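PDB 4MKO: monalysin, which forms pores in host membranes as a secreted cytolytic and hemolytic beta-barrel toxin, contributing to intestinal damage and lethality in Drosophila. Local coordinates for residues Thr36-Ile41 and Gly49-Pro54; Ile41-Gln46 and Arg156-Ala161; Asn150-Gly155 and Arg173-Tyr178; Tyr164-Ala169 and Val208-Tyr213. All coordinates share one frame; numbering follows the deposited sequence.

The four contacts show how one curved, mixed sheet joins neighbours near and far. Interactions 1 and 2 share Ile41 and strand 29-43, their centres 15 Å apart. Interaction 1 joins that strand to strand 46-67, which pairs with strand 136-151 of interaction 3; the centres of 1 and 3 are about 11 Å apart, and Tyr51 O and Asn150 N probably hydrogen-bond. Interaction 3 passes the sheet on to strand 173-191, and interaction 4 lays the end of helix 201-211 against strand 165-170. Along the chain 1 and 3 come in series, 3 and 4 cross, and interaction 2, its segments 110 residues apart, crosses 1 and 3, fastening the 156-161 loop to the first hairpin of the aerolysin-like fold.

Interaction 1 (Thr36-Ile41 and Gly49-Pro54); sequences TVYGDI and GTYTRP
Strands 37-41 and 49-54 run antiparallel but strongly skewed, their short axes coming within 4.4 Å at 133°, and hydrogen-bonded pairs (Val37 with Thr52, Gly39 with Thr50) alternate with non-hydrogen-bonded ones (Tyr38 with Tyr51, Asp40 with Gly49). Of the four backbone bonds the shortest runs from Thr50 N to Gly39 O, 2.8 Å; its donor sits above the carbonyl plane, whereas Val37 N lies in the Thr52 carbonyl plane. On the face carrying Tyr38 and Tyr51 the rings make a T-shaped (edge-to-face) pair, planes at 65°. The Tyr38 edge leads with CD2, which stands over the centre of the Tyr51 ring and lies 3.7 Å from Tyr51 CZ. Tyr38 CG is anti to the backbone N (chi1 -180°), a torsion that lays the phenol across the partner strand until its OH is 3.2 Å from Gly49 CA; lacking a side chain, Gly49 lets it lie against bare backbone. Together the strands form the beta hairpin 29-43/46-67, part of the mixed sheet of this aerolysin-like fold. The other face bears Val37, Thr50 and Thr52. Ile41 crosses both threonines at about a right angle, its CD1 3.8 Å from Thr52 OG1. The hydroxyls bond elsewhere, Thr52 OG1 with His149 and Thr50 OG1 with Trp48 O. Farther from the hairpin's turn, Thr36 CG2 meets the Tyr51 edge at CD2, 3.9 Å away, while Thr36 OG1, hydrogen-bonded to Asp225 N, touches Arg53 CB at 3.6 Å. The guanidinium of Arg53 grips Pro54 O side-on, through NE (2.9 Å) and NH2, with that oxygen in the guanidinium plane.

Interaction 2 (Ile41-Gln46 and Arg156-Ala161); sequences IYIGKQ and RQNANA
The amide of Asn158 presents one flat face to Ile43, whose CG2 methyl stands almost directly over it, 3.7 Å from Asn158 CG. At the rim of the same amide, OD1 of Asn158 lies 3.5 Å from Gly44 CA, and ND2 donates to a water. A second flat group, the Tyr42 ring, has Gln46 N over one face, offset toward the rim. Ile43 CG2 is anti to the backbone N, which turns this branch toward the loop, where it also packs on Ala161 CB at 3.9 Å. Two turns bring these groups together. Ile43 to Gln46 is a type II' beta turn, flanked by the bond Ile43 N to Gln46 O (3.0 Å), with Gly44 at positive phi (78°); it is the tight connection of the 29-43/46-67 hairpin. Asn158 to Ala161 is a type I turn in the long loop before strand 165-170. The polar link between the segments runs through water. One molecule accepts from both Lys45 N and Asn158 ND2, the latter at 3.1 Å. Two more donate to Gln46 OE1; one of them also donates to Gln157 OE1 and the other accepts from Gln157 NE2 at 2.8 Å, so both ends of that amide are engaged. With no direct hydrogen bond across the contact, the hairpin tip and the loop are joined by a small apolar patch beside a hydrated seam, where water lets two donors or two acceptors face each other.

Interaction 3 (Asn150-Gly155 and Arg173-Tyr178); sequences NATSAG and RVDLYY
The carboxylate of Asp175 takes four hydrogen bonds, two to each oxygen. Arg173 grips it side-on from two residues earlier, NE to Asp175 OD1 at 2.7 Å and NH2 to Asp175 OD2 at 2.9 Å, each bond on a syn lone pair and part of a salt bridge. From across the contact Ser153 N reaches Asp175 OD1 (3.1 Å) and Asn150 ND2 reaches Asp175 OD2 (3.0 Å), both from above the carboxylate plane. Such a set probably favours the ionised acid. Thr152 CB lies over one face of the guanidinium, while Thr152 OG1 bonds Gly49 O. The Asn150 amide is stacked on the Tyr177 ring, planes 24° apart, with Asn150 CB in CH-pi contact over that face.

Backbone groups are matched too. Ala151 N donates to Leu176 O at 2.8 Å, and Ala151 O accepts from both Leu176 N and Ala154 N. Val174 O takes Gly155 N at 2.9 Å, and a water bridges Ser153 O to Val174 N. Ala154 CB packs on Leu176 CB. Here an antiparallel ladder between strands 136-151 and 173-191 gives way to a type II beta turn, Ala151 to Ala154, with Asp175 receiving the turn's Ser153 amide where the ladder ends.

Interaction 4 (Tyr164-Ala169 and Val208-Tyr213); sequences YSKTQA and VLMENY
Three hydrogen bonds, all from one ammonium group, make up the polar part. Lys166 NZ donates to Leu209 O (2.9 Å), Met210 O (2.9 Å) and Tyr213 O (2.8 Å), the side chain running fully extended beyond CG from strand 165-170 to the end of helix 201-211. The three carbonyls are met differently: Tyr213 O almost along its C=O axis, Leu209 O on a lone pair, and Met210 O from above its plane.

The apolar part lies beside it. Met210, bent at chi2 and chi3, curls back toward the strand, bringing its CG 3.7 Å from Tyr164 CD1 and SD 4.0 Å from Lys166 CE. Leu209 CD2 rests against Ser165 CA at 3.9 Å.

A Met-aromatic contact completes the set: Met210 SD lies at the edge of the Tyr164 ring, 5.5 Å from its centroid and 77° off the normal. The tyrosine hydroxyl bonds Asp202, earlier in the same helix.

The lysine gathers two carbonyls of the last helical turn, a wider pi-type one, and a third from just beyond it, at the C-terminal end where carbonyls commonly lack helical amide partners; these acceptors and the negative end of the helix dipole would be expected to keep the ammonium protonated.

Interaction 1 (Thr36-Ile41 and Gly49-Pro54)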
loop_
_atom_site.group_PDB
_atom_site.type_symbol
_atom_site.label_atom_id
_atom_site.label_comp_id
_atom_site.label_asym_id
_atom_site.label_seq_id
_atom_site.Cartn_x
_atom_site.Cartn_y
_atom_site.Cartn_z
ATOM N N THR A 36 -0.735 1.404 -14.673
ATOM C CA THR A 36 -0.374 2.773 -14.392
ATOM C C THR A 36 -1.521 3.679 -14.868
ATOM O O THR A 36 -2.079 3.452 -15.945
ATOM C CB THR A 36 0.946 3.176 -15.090
ATOM O OG1 THR A 36 1.999 2.283 -14.695
ATOM C CG2 THR A 36 1.332 4.627 -14.790
ATOM N N VAL A 37 -1.871 4.669 -14.052
ATOM C CA VAL A 37 -2.878 5.705 -14.390
ATOM C C VAL A 37 -2.216 7.071 -14.275
ATOM O O VAL A 37 -1.112 7.173 -13.732
ATOM C CB VAL A 37 -4.164 5.633 -13.535
ATOM C CG1 VAL A 37 -4.869 4.282 -13.710
ATOM C CG2 VAL A 37 -3.895 5.980 -12.059
ATOM N N TYR A 38 -2.878 8.121 -14.793
ATOM C CA TYR A 38 -2.323 9.470 -14.757
ATOM C C TYR A 38 -3.404 10.460 -14.354
ATOM O O TYR A 38 -4.493 10.450 -14.921
ATOM C CB TYR A 38 -1.718 9.858 -16.122
ATOM C CG TYR A 38 -1.121 11.248 -16.127
ATOM C CD1 TYR A 38 -1.901 12.364 -16.427
ATOM C CD2 TYR A 38 0.228 11.449 -15.850
ATOM C CE1 TYR A 38 -1.357 13.650 -16.427
ATOM C CE2 TYR A 38 0.779 12.733 -15.827
ATOM C CZ TYR A 38 -0.019 13.829 -16.117
ATOM O OH TYR A 38 0.517 15.098 -16.113
ATOM N N GLY A 39 -3.074 11.330 -13.419
ATOM C CA GLY A 39 -3.986 12.362 -12.955
ATOM C C GLY A 39 -3.401 13.164 -11.827
ATOM O O GLY A 39 -2.269 12.912 -11.397
ATOM N N ASP A 40 -4.184 14.121 -11.324
ATOM C CA ASP A 40 -3.756 15.000 -10.254
ATOM C C ASP A 40 -3.587 14.359 -8.890
ATOM O O ASP A 40 -4.415 13.549 -8.461
ATOM C CB ASP A 40 -4.734 16.174 -10.090
ATOM C CG ASP A 40 -4.694 17.226 -11.182
ATOM O OD1 ASP A 40 -3.668 17.300 -11.907
ATOM O OD2 ASP A 40 -5.675 18.004 -11.290
ATOM N N ILE A 41 -2.533 14.801 -8.173
ATOM C CA ILE A 41 -2.288 14.533 -6.769
ATOM C C ILE A 41 -1.793 15.861 -6.219
ATOM O O ILE A 41 -0.936 16.510 -6.840
ATOM C CB ILE A 41 -1.327 13.354 -6.455
ATOM C CG1 ILE A 41 -1.887 12.008 -7.011
ATOM C CG2 ILE A 41 -1.068 13.262 -4.944
ATOM C CD1 ILE A 41 -1.186 10.686 -6.463
ATOM N N GLY A 49 0.534 16.634 -12.041
ATOM C CA GLY A 49 0.190 15.558 -12.963
ATOM C C GLY A 49 1.032 14.369 -12.552
ATOM O O GLY A 49 2.261 14.418 -12.667
ATOM N N THR A 50 0.380 13.310 -12.059
ATOM C CA THR A 50 1.077 12.172 -11.453
ATOM C C THR A 50 0.762 10.826 -12.057
ATOM O O THR A 50 -0.409 10.501 -12.242
ATOM C CB THR A 50 0.774 12.172 -9.947
ATOM O OG1 THR A 50 1.030 13.459 -9.383
ATOM C CG2 THR A 50 1.521 11.079 -9.174
ATOM N N TYR A 51 1.806 10.009 -12.298
ATOM C CA TYR A 51 1.623 8.629 -12.738
ATOM C C TYR A 51 1.553 7.805 -11.453
ATOM O O TYR A 51 2.385 8.003 -10.559
ATOM C CB TYR A 51 2.806 8.132 -13.591
ATOM C CG TYR A 51 2.924 8.789 -14.952
ATOM C CD1 TYR A 51 3.667 9.956 -15.125
ATOM C CD2 TYR A 51 2.311 8.229 -16.074
ATOM C CE1 TYR A 51 3.789 10.558 -16.380
ATOM C CE2 TYR A 51 2.408 8.833 -17.329
ATOM C CZ TYR A 51 3.158 9.992 -17.478
ATOM O OH TYR A 51 3.261 10.569 -18.718
ATOM N N THR A 52 0.569 6.899 -11.347
ATOM C CA THR A 52 0.437 6.045 -10.162
ATOM C C THR A 52 0.255 4.611 -10.583
ATOM O O THR A 52 -0.487 4.351 -11.518
ATOM C CB THR A 52 -0.789 6.498 -9.318
ATOM O OG1 THR A 52 -0.540 7.795 -8.804
ATOM C CG2 THR A 52 -1.110 5.542 -8.152
ATOM N N ARG A 53 0.882 3.663 -9.865
ATOM C CA ARG A 53 0.615 2.247 -10.109
ATOM C C ARG A 53 0.721 1.499 -8.787
ATOM O O ARG A 53 1.523 1.903 -7.940
ATOM C CB ARG A 53 1.551 1.629 -11.181
ATOM C CG ARG A 53 3.044 1.657 -10.821
ATOM C CD ARG A 53 3.798 0.536 -11.547
ATOM N NE ARG A 53 3.405 -0.777 -11.017
ATOM C CZ ARG A 53 3.702 -1.954 -11.568
ATOM N NH1 ARG A 53 4.415 -2.012 -12.694
ATOM N NH2 ARG A 53 3.290 -3.077 -11.003
ATOM N N PRO A 54 -0.043 0.400 -8.597
ATOM C CA PRO A 54 0.158 -0.408 -7.375
ATOM C C PRO A 54 1.495 -1.115 -7.507
ATOM O O PRO A 54 1.872 -1.488 -8.625
ATOM C CB PRO A 54 -0.994 -1.452 -7.413
ATOM C CG PRO A 54 -1.860 -1.090 -8.599
ATOM C CD PRO A 54 -1.011 -0.239 -9.519
#

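Interaction 2 (Ile41-Gln46 and Arg156-Ala161)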
loop_
_atom_site.group_PDB
_atom_site.type_symbol
_atom_site.label_atom_id
_atom_site.label_comp_id
_atom_site.label_asym_id
_atom_site.label_seq_id
_atom_site.Cartn_x
_atom_site.Cartn_y
_atom_site.Cartn_z
ATOM N N ILE A 41 -2.533 14.801 -8.173
ATOM C CA ILE A 41 -2.288 14.533 -6.769
ATOM C C ILE A 41 -1.793 15.861 -6.219
ATOM O O ILE A 41 -0.936 16.510 -6.840
ATOM C CB ILE A 41 -1.327 13.354 -6.455
ATOM C CG1 ILE A 41 -1.887 12.008 -7.011
ATOM C CG2 ILE A 41 -1.068 13.262 -4.944
ATOM C CD1 ILE A 41 -1.186 10.686 -6.463
ATOM N N TYR A 42 -2.382 16.293 -5.101
ATOM C CA TYR A 42 -2.027 17.535 -4.446
ATOM C C TYR A 42 -0.873 17.268 -3.487
ATOM O O TYR A 42 -1.012 16.497 -2.549
ATOM C CB TYR A 42 -3.240 18.129 -3.700
ATOM C CG TYR A 42 -2.994 19.529 -3.168
ATOM C CD1 TYR A 42 -2.324 19.732 -1.961
ATOM C CD2 TYR A 42 -3.459 20.649 -3.853
ATOM C CE1 TYR A 42 -2.092 21.017 -1.469
ATOM C CE2 TYR A 42 -3.245 21.937 -3.362
ATOM C CZ TYR A 42 -2.546 22.116 -2.179
ATOM O OH TYR A 42 -2.330 23.377 -1.689
ATOM N N ILE A 43 0.262 17.943 -3.712
ATOM C CA ILE A 43 1.444 17.813 -2.865
ATOM C C ILE A 43 1.976 19.224 -2.623
ATOM O O ILE A 43 2.324 19.916 -3.582
ATOM C CB ILE A 43 2.571 16.922 -3.492
ATOM C CG1 ILE A 43 2.053 15.534 -3.944
ATOM C CG2 ILE A 43 3.747 16.756 -2.495
ATOM C CD1 ILE A 43 3.009 14.784 -4.900
ATOM N N GLY A 44 2.067 19.588 -1.357
ATOM C CA GLY A 44 2.632 20.857 -0.912
ATOM C C GLY A 44 1.705 22.038 -1.070
ATOM O O GLY A 44 0.936 22.351 -0.158
ATOM N N LYS A 45 1.779 22.699 -2.225
ATOM C CA LYS A 45 0.984 23.900 -2.494
ATOM C C LYS A 45 0.090 23.800 -3.730
ATOM O O LYS A 45 -0.640 24.755 -4.001
ATOM C CB LYS A 45 1.918 25.136 -2.597
ATOM C CG LYS A 45 2.628 25.496 -1.295
ATOM C CD LYS A 45 3.481 26.753 -1.439
ATOM C CE LYS A 45 4.947 26.471 -1.219
ATOM N NZ LYS A 45 5.772 27.699 -1.353
ATOM N N GLN A 46 0.140 22.679 -4.493
ATOM C CA GLN A 46 -0.642 22.537 -5.724
ATOM C C GLN A 46 -0.843 21.085 -6.188
ATOM O O GLN A 46 -0.199 20.170 -5.673
ATOM C CB GLN A 46 0.031 23.324 -6.880
ATOM C CG GLN A 46 1.371 22.704 -7.310
ATOM C CD GLN A 46 1.944 23.308 -8.558
ATOM O OE1 GLN A 46 2.599 24.348 -8.514
ATOM N NE2 GLN A 46 1.771 22.637 -9.684
ATOM N N ARG A 156 11.290 19.963 -7.596
ATOM C CA ARG A 156 12.029 21.179 -7.208
ATOM C C ARG A 156 11.481 21.748 -5.906
ATOM O O ARG A 156 12.256 22.139 -5.041
ATOM C CB ARG A 156 11.965 22.259 -8.301
ATOM C CG ARG A 156 12.897 22.018 -9.459
ATOM C CD ARG A 156 13.246 23.322 -10.155
ATOM N NE ARG A 156 14.308 23.131 -11.143
ATOM C CZ ARG A 156 14.101 22.853 -12.426
ATOM N NH1 ARG A 156 12.863 22.733 -12.896
ATOM N NH2 ARG A 156 15.129 22.693 -13.251
ATOM N N GLN A 157 10.145 21.742 -5.754
ATOM C CA GLN A 157 9.441 22.296 -4.599
ATOM C C GLN A 157 9.140 21.316 -3.492
ATOM O O GLN A 157 8.944 21.743 -2.357
ATOM C CB GLN A 157 8.142 22.972 -5.056
ATOM C CG GLN A 157 8.394 24.177 -5.963
ATOM C CD GLN A 157 7.110 24.788 -6.449
ATOM O OE1 GLN A 157 6.293 25.289 -5.667
ATOM N NE2 GLN A 157 6.916 24.775 -7.758
ATOM N N ASN A 158 9.074 20.014 -3.806
ATOM C CA ASN A 158 8.682 19.019 -2.819
ATOM C C ASN A 158 9.695 17.900 -2.597
ATOM O O ASN A 158 9.290 16.791 -2.261
ATOM C CB ASN A 158 7.295 18.446 -3.180
ATOM C CG ASN A 158 6.214 19.490 -3.112
ATOM O OD1 ASN A 158 5.860 19.958 -2.030
ATOM N ND2 ASN A 158 5.763 19.962 -4.264
ATOM N N ALA A 159 11.010 18.201 -2.667
ATOM C CA ALA A 159 12.061 17.199 -2.430
ATOM C C ALA A 159 12.080 16.646 -0.989
ATOM O O ALA A 159 12.660 15.581 -0.758
ATOM C CB ALA A 159 13.427 17.776 -2.794
ATOM N N ASN A 160 11.441 17.357 -0.027
ATOM C CA ASN A 160 11.355 16.945 1.385
ATOM C C ASN A 160 9.923 16.633 1.858
ATOM O O ASN A 160 9.691 16.483 3.064
ATOM C CB ASN A 160 12.006 17.995 2.284
ATOM C CG ASN A 160 13.494 18.064 2.080
ATOM O OD1 ASN A 160 14.226 17.112 2.364
ATOM N ND2 ASN A 160 13.963 19.161 1.514
ATOM N N ALA A 161 8.978 16.522 0.911
ATOM C CA ALA A 161 7.574 16.230 1.211
ATOM C C ALA A 161 7.389 14.851 1.867
ATOM O O ALA A 161 6.533 14.713 2.738
ATOM C CB ALA A 161 6.747 16.313 -0.066
HETATM O O HOH W 1 4.259 22.620 -3.968
HETATM O O HOH W 2 3.632 24.934 -6.088
HETATM O O HOH W 3 4.807 25.690 -9.370
#

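Interaction 3 (Asn150-Gly155 and Arg173-Tyr178)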
loop_
_atom_site.group_PDB
_atom_site.type_symbol
_atom_site.label_atom_id
_atom_site.label_comp_id
_atom_site.label_asym_id
_atom_site.label_seq_id
_atom_site.Cartn_x
_atom_site.Cartn_y
_atom_site.Cartn_z
ATOM N N ASN A 150 4.911 8.992 -9.648
ATOM C CA ASN A 150 5.812 9.964 -10.246
ATOM C C ASN A 150 4.975 11.229 -10.403
ATOM O O ASN A 150 4.166 11.309 -11.332
ATOM C CB ASN A 150 6.409 9.547 -11.605
ATOM C CG ASN A 150 7.128 10.732 -12.265
ATOM O OD1 ASN A 150 7.235 11.825 -11.682
ATOM N ND2 ASN A 150 7.621 10.573 -13.479
ATOM N N ALA A 151 5.122 12.165 -9.467
ATOM C CA ALA A 151 4.445 13.466 -9.501
ATOM C C ALA A 151 5.351 14.336 -10.361
ATOM O O ALA A 151 6.413 14.794 -9.909
ATOM C CB ALA A 151 4.292 14.026 -8.087
ATOM N N THR A 152 4.979 14.456 -11.644
ATOM C CA THR A 152 5.792 15.173 -12.640
ATOM C C THR A 152 5.953 16.659 -12.254
ATOM O O THR A 152 5.025 17.284 -11.725
ATOM C CB THR A 152 5.294 14.930 -14.083
ATOM O OG1 THR A 152 4.089 15.655 -14.326
ATOM C CG2 THR A 152 5.110 13.440 -14.409
ATOM N N SER A 153 7.185 17.176 -12.422
ATOM C CA SER A 153 7.575 18.566 -12.095
ATOM C C SER A 153 7.567 18.910 -10.588
ATOM O O SER A 153 8.004 20.000 -10.238
ATOM C CB SER A 153 6.733 19.592 -12.863
ATOM O OG SER A 153 6.730 19.318 -14.251
ATOM N N ALA A 154 7.140 17.987 -9.688
ATOM C CA ALA A 154 7.015 18.292 -8.255
ATOM C C ALA A 154 8.316 18.303 -7.451
ATOM O O ALA A 154 8.313 18.710 -6.296
ATOM C CB ALA A 154 6.022 17.317 -7.616
ATOM N N GLY A 155 9.387 17.804 -8.043
ATOM C CA GLY A 155 10.672 17.598 -7.371
ATOM C C GLY A 155 11.475 18.809 -6.939
ATOM O O GLY A 155 12.289 18.695 -6.024
ATOM N N ARG A 173 12.912 19.784 -16.288
ATOM C CA ARG A 173 11.878 19.502 -15.305
ATOM C C ARG A 173 12.466 18.532 -14.266
ATOM O O ARG A 173 13.377 17.771 -14.611
ATOM C CB ARG A 173 10.716 18.844 -16.076
ATOM C CG ARG A 173 9.591 18.253 -15.290
ATOM C CD ARG A 173 8.633 17.638 -16.277
ATOM N NE ARG A 173 8.623 16.184 -16.165
ATOM C CZ ARG A 173 8.074 15.370 -17.054
ATOM N NH1 ARG A 173 7.509 15.857 -18.151
ATOM N NH2 ARG A 173 8.083 14.061 -16.853
ATOM N N VAL A 174 11.928 18.537 -13.025
ATOM C CA VAL A 174 12.352 17.626 -11.934
ATOM C C VAL A 174 11.111 16.854 -11.420
ATOM O O VAL A 174 10.190 17.451 -10.853
ATOM C CB VAL A 174 13.098 18.346 -10.777
ATOM C CG1 VAL A 174 13.574 17.346 -9.720
ATOM C CG2 VAL A 174 14.290 19.147 -11.301
ATOM N N ASP A 175 11.108 15.543 -11.628
ATOM C CA ASP A 175 10.010 14.653 -11.212
ATOM C C ASP A 175 10.213 14.155 -9.792
ATOM O O ASP A 175 11.358 14.071 -9.335
ATOM C CB ASP A 175 9.888 13.482 -12.197
ATOM C CG ASP A 175 9.325 13.869 -13.555
ATOM O OD1 ASP A 175 8.980 15.055 -13.741
ATOM O OD2 ASP A 175 9.224 12.988 -14.424
ATOM N N LEU A 176 9.112 13.836 -9.084
ATOM C CA LEU A 176 9.183 13.359 -7.706
ATOM C C LEU A 176 8.601 11.946 -7.603
ATOM O O LEU A 176 7.423 11.732 -7.900
ATOM C CB LEU A 176 8.448 14.328 -6.756
ATOM C CG LEU A 176 8.501 13.989 -5.262
ATOM C CD1 LEU A 176 9.932 14.076 -4.700
ATOM C CD2 LEU A 176 7.587 14.912 -4.448
ATOM N N TYR A 177 9.433 10.991 -7.173
ATOM C CA TYR A 177 9.038 9.598 -7.030
ATOM C C TYR A 177 8.894 9.295 -5.563
ATOM O O TYR A 177 9.792 9.598 -4.784
ATOM C CB TYR A 177 10.099 8.653 -7.628
ATOM C CG TYR A 177 10.132 8.652 -9.137
ATOM C CD1 TYR A 177 10.737 9.689 -9.843
ATOM C CD2 TYR A 177 9.568 7.605 -9.864
ATOM C CE1 TYR A 177 10.753 9.700 -11.239
ATOM C CE2 TYR A 177 9.602 7.591 -11.259
ATOM C CZ TYR A 177 10.194 8.645 -11.940
ATOM O OH TYR A 177 10.256 8.621 -13.306
ATOM N N TYR A 178 7.767 8.702 -5.181
ATOM C CA TYR A 178 7.526 8.350 -3.786
ATOM C C TYR A 178 6.492 7.215 -3.728
ATOM O O TYR A 178 5.867 6.897 -4.751
ATOM C CB TYR A 178 7.039 9.595 -2.976
ATOM C CG TYR A 178 5.654 10.041 -3.395
ATOM C CD1 TYR A 178 5.466 10.827 -4.535
ATOM C CD2 TYR A 178 4.520 9.600 -2.710
ATOM C CE1 TYR A 178 4.190 11.210 -4.947
ATOM C CE2 TYR A 178 3.237 9.949 -3.134
ATOM C CZ TYR A 178 3.079 10.772 -4.241
ATOM O OH TYR A 178 1.814 11.074 -4.697
HETATM O O HOH W 4 10.250 20.627 -12.226
#

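Interaction 4 (Tyr164-Ala169 and Val208-Tyr213)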
loop_
_atom_site.group_PDB
_atom_site.type_symbol
_atom_site.label_atom_id
_atom_site.label_comp_id
_atom_site.label_asym_id
_atom_site.label_seq_id
_atom_site.Cartn_x
_atom_site.Cartn_y
_atom_site.Cartn_z
ATOM N N TYR A 164 10.669 9.080 2.340
ATOM C CA TYR A 164 11.526 8.448 1.333
ATOM C C TYR A 164 11.055 8.894 -0.034
ATOM O O TYR A 164 9.868 8.790 -0.355
ATOM C CB TYR A 164 11.440 6.907 1.431
ATOM C CG TYR A 164 12.034 6.345 2.704
ATOM C CD1 TYR A 164 13.390 6.047 2.790
ATOM C CD2 TYR A 164 11.240 6.109 3.825
ATOM C CE1 TYR A 164 13.943 5.528 3.959
ATOM C CE2 TYR A 164 11.787 5.601 5.005
ATOM C CZ TYR A 164 13.140 5.315 5.067
ATOM O OH TYR A 164 13.702 4.841 6.234
ATOM N N SER A 165 11.985 9.390 -0.849
ATOM C CA SER A 165 11.646 9.819 -2.192
ATOM C C SER A 165 12.900 9.888 -3.052
ATOM O O SER A 165 14.026 9.805 -2.540
ATOM C CB SER A 165 10.957 11.190 -2.167
ATOM O OG SER A 165 11.829 12.206 -1.693
ATOM N N LYS A 166 12.693 9.982 -4.358
ATOM C CA LYS A 166 13.756 10.176 -5.355
ATOM C C LYS A 166 13.298 11.219 -6.345
ATOM O O LYS A 166 12.143 11.198 -6.758
ATOM C CB LYS A 166 14.077 8.880 -6.109
ATOM C CG LYS A 166 14.618 7.779 -5.201
ATOM C CD LYS A 166 14.970 6.496 -5.938
ATOM C CE LYS A 166 15.780 5.587 -5.035
ATOM N NZ LYS A 166 16.121 4.289 -5.683
ATOM N N THR A 167 14.183 12.148 -6.711
ATOM C CA THR A 167 13.855 13.110 -7.771
ATOM C C THR A 167 14.605 12.675 -9.010
ATOM O O THR A 167 15.720 12.132 -8.909
ATOM C CB THR A 167 14.122 14.571 -7.401
ATOM O OG1 THR A 167 15.519 14.790 -7.223
ATOM C CG2 THR A 167 13.328 15.040 -6.182
ATOM N N GLN A 168 14.030 12.948 -10.188
ATOM C CA GLN A 168 14.656 12.581 -11.448
ATOM C C GLN A 168 14.505 13.728 -12.420
ATOM O O GLN A 168 13.415 14.294 -12.544
ATOM C CB GLN A 168 14.010 11.308 -12.013
ATOM C CG GLN A 168 14.553 10.842 -13.371
ATOM C CD GLN A 168 15.924 10.223 -13.278
ATOM O OE1 GLN A 168 16.205 9.405 -12.401
ATOM N NE2 GLN A 168 16.813 10.611 -14.183
ATOM N N ALA A 169 15.589 14.083 -13.109
ATOM C CA ALA A 169 15.508 15.196 -14.057
ATOM C C ALA A 169 15.052 14.698 -15.428
ATOM O O ALA A 169 15.473 13.633 -15.882
ATOM C CB ALA A 169 16.859 15.888 -14.163
ATOM N N VAL A 208 11.387 -1.308 -1.321
ATOM C CA VAL A 208 10.688 -1.172 -2.598
ATOM C C VAL A 208 11.212 0.020 -3.426
ATOM O O VAL A 208 11.531 -0.151 -4.595
ATOM C CB VAL A 208 9.140 -1.129 -2.396
ATOM C CG1 VAL A 208 8.395 -0.713 -3.676
ATOM C CG2 VAL A 208 8.616 -2.457 -1.870
ATOM N N LEU A 209 11.225 1.214 -2.853
ATOM C CA LEU A 209 11.619 2.409 -3.611
ATOM C C LEU A 209 13.114 2.666 -3.656
ATOM O O LEU A 209 13.662 3.004 -4.709
ATOM C CB LEU A 209 10.897 3.635 -3.044
ATOM C CG LEU A 209 11.213 5.000 -3.715
ATOM C CD1 LEU A 209 10.739 5.031 -5.182
ATOM C CD2 LEU A 209 10.615 6.155 -2.920
ATOM N N MET A 210 13.756 2.611 -2.498
ATOM C CA MET A 210 15.158 3.023 -2.411
ATOM C C MET A 210 16.111 1.994 -2.987
ATOM O O MET A 210 17.010 2.362 -3.750
ATOM C CB MET A 210 15.532 3.411 -0.966
ATOM C CG MET A 210 14.590 4.463 -0.325
ATOM S SD MET A 210 14.275 5.944 -1.340
ATOM C CE MET A 210 15.903 6.790 -1.203
ATOM N N GLU A 211 15.884 0.713 -2.664
ATOM C CA GLU A 211 16.761 -0.370 -3.100
ATOM C C GLU A 211 16.318 -1.075 -4.394
ATOM O O GLU A 211 17.192 -1.511 -5.136
ATOM C CB GLU A 211 16.983 -1.380 -1.960
ATOM C CG GLU A 211 17.688 -0.726 -0.778
ATOM C CD GLU A 211 17.964 -1.530 0.477
ATOM O OE1 GLU A 211 17.866 -2.779 0.436
ATOM O OE2 GLU A 211 18.310 -0.899 1.504
ATOM N N ASN A 212 15.004 -1.179 -4.676
ATOM C CA ASN A 212 14.486 -1.932 -5.829
ATOM C C ASN A 212 13.889 -1.154 -6.989
ATOM O O ASN A 212 13.394 -1.773 -7.940
ATOM C CB ASN A 212 13.457 -2.931 -5.381
ATOM C CG ASN A 212 14.096 -4.192 -4.931
ATOM O OD1 ASN A 212 14.551 -4.992 -5.753
ATOM N ND2 ASN A 212 14.188 -4.360 -3.614
ATOM N N TYR A 213 13.839 0.144 -6.906
ATOM C CA TYR A 213 13.357 0.876 -8.057
ATOM C C TYR A 213 14.429 1.862 -8.430
ATOM O O TYR A 213 15.034 2.487 -7.562
ATOM C CB TYR A 213 11.996 1.559 -7.829
ATOM C CG TYR A 213 11.542 2.312 -9.056
ATOM C CD1 TYR A 213 11.211 1.635 -10.233
ATOM C CD2 TYR A 213 11.520 3.702 -9.074
ATOM C CE1 TYR A 213 10.862 2.329 -11.394
ATOM C CE2 TYR A 213 11.149 4.404 -10.222
ATOM C CZ TYR A 213 10.838 3.713 -11.382
ATOM O OH TYR A 213 10.514 4.415 -12.515
#